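Local coordinates for cupin type-2 domain-containing protein (Neisseria meningitidis, PDB 2I45) that is of unknown function but belongs to the cupin superfamily, whose small beta-barrel domain often binds a metal ion in related proteins, at the interface of chains A and B. Coordinates in Å, arbitrary orientation; residue numbers count along the deposited sequence, not the author numbering. Chains: chain A/B, Hypothetical protein.

The interface of chains A and B. Residues chain A 73-75; chain B 5-8.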
loop_
_atom_site.group_PDB
_atom_site.type_symbol
_atom_site.label_atom_id
_atom_site.label_comp_id
_atom_site.label_asym_id
_atom_site.label_seq_id
_atom_site.Cartn_x
_atom_site.Cartn_y
_atom_site.Cartn_z
ATOM N N GLU A 73 7.846 -5.495 -9.285
ATOM C CA GLU A 73 8.074 -5.559 -7.838
ATOM C C GLU A 73 8.436 -4.194 -7.251
ATOM O O GLU A 73 9.207 -3.452 -7.831
ATOM C CB GLU A 73 9.173 -6.570 -7.539
ATOM C CG GLU A 73 9.347 -6.991 -6.083
ATOM C CD GLU A 73 10.523 -7.947 -5.932
ATOM O OE1 GLU A 73 11.478 -7.650 -5.185
ATOM O OE2 GLU A 73 10.556 -9.000 -6.593
ATOM N N GLY A 74 7.835 -3.871 -6.105
ATOM C CA GLY A 74 8.051 -2.600 -5.404
ATOM C C GLY A 74 7.268 -1.463 -6.050
ATOM O O GLY A 74 7.568 -0.259 -5.845
ATOM N N GLU A 75 6.295 -1.841 -6.857
ATOM C CA GLU A 75 5.575 -0.873 -7.613
ATOM C C GLU A 75 4.163 -0.878 -7.162
ATOM O O GLU A 75 3.719 -1.796 -6.539
ATOM C CB GLU A 75 5.738 -1.092 -9.137
ATOM C CG GLU A 75 6.936 -0.326 -9.688
ATOM C CD GLU A 75 7.078 -0.340 -11.193
ATOM O OE1 GLU A 75 6.225 -0.944 -11.856
ATOM O OE2 GLU A 75 8.068 0.230 -11.725
ATOM N N THR B 5 2.204 3.794 -13.104
ATOM C CA THR B 5 2.621 3.045 -11.920
ATOM C C THR B 5 3.570 3.910 -11.124
ATOM O O THR B 5 4.080 4.912 -11.646
ATOM C CB THR B 5 3.419 1.779 -12.245
ATOM O OG1 THR B 5 4.777 2.132 -12.568
ATOM C CG2 THR B 5 2.801 1.009 -13.368
ATOM N N ILE B 6 3.861 3.499 -9.891
ATOM C CA ILE B 6 4.675 4.267 -9.004
ATOM C C ILE B 6 5.801 3.352 -8.528
ATOM O O ILE B 6 5.555 2.421 -7.759
ATOM C CB ILE B 6 3.876 4.626 -7.759
ATOM C CG1 ILE B 6 2.479 5.120 -8.100
ATOM C CG2 ILE B 6 4.607 5.632 -6.927
ATOM C CD1 ILE B 6 2.429 6.505 -8.604
ATOM N N ASN B 7 7.027 3.593 -8.972
ATOM C CA ASN B 7 8.119 2.908 -8.324
ATOM C C ASN B 7 8.565 3.620 -7.046
ATOM O O ASN B 7 9.425 4.533 -7.030
ATOM C CB ASN B 7 9.288 2.624 -9.229
ATOM C CG ASN B 7 10.247 1.685 -8.589
ATOM O OD1 ASN B 7 10.833 1.960 -7.528
ATOM N ND2 ASN B 7 10.391 0.541 -9.184
ATOM N N LEU B 8 7.930 3.175 -5.976
ATOM C CA LEU B 8 8.276 3.527 -4.625
ATOM C C LEU B 8 9.748 3.823 -4.480
ATOM O O LEU B 8 10.077 4.991 -4.247
ATOM C CB LEU B 8 7.799 2.438 -3.653
ATOM C CG LEU B 8 6.421 2.546 -2.969
ATOM C CD1 LEU B 8 5.360 3.527 -3.651
ATOM C CD2 LEU B 8 5.829 1.176 -2.648
HETATM O O HOH W 1 10.752 -0.646 -6.098
#
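A:Glu75 lies against the N-terminal segment B:Thr5 to B:Asn7 and pairs with B:Asn7 in an antiparallel beta bridge, a short piece of the two-fold interface of this cupin pair. The bridge joins the start of strand 75-79 of chain A to strand 6-7 of chain B; whether the dimer exists in solution the structure alone does not show.

Weak hydrogen bonds reach both oxygens of the carboxylate from chain B. Beyond CG the A:Glu75 chain runs extended (chi2 -173°), which carries the acid out between the two polar side chains. The amide nitrogen ND2 of B:Asn7 donates to OE2 at 3.5 Å, with an angle of 161° at the hydrogen. The A:Glu75 and B:Asn7 side chains cross at about a right angle, and the carboxylate and amide planes stand 88° apart. At the other oxygen, the B:Thr5 hydroxyl OG1, set between its own backbone N and carbonyl carbon, comes in at a slant and donates to OE1 of A:Glu75, also at 3.5 Å.

The aliphatic part of the glutamate packs on the B:Asn7 backbone, its CG 3.7 Å from CA of B:Asn7. B:Leu8, which opens helix 8-13, makes a van der Waals contact, its CB 3.5 Å from the carbonyl O of A:Gly74.

A water bridges the chains at that same carbonyl. Water 1 links A:Gly74 O, 3.2 Å away, to the amide oxygen of B:Asn7, whose two amide ends thus serve different residues of chain A; the water stands 3.0 Å from B:Asn7 OD1.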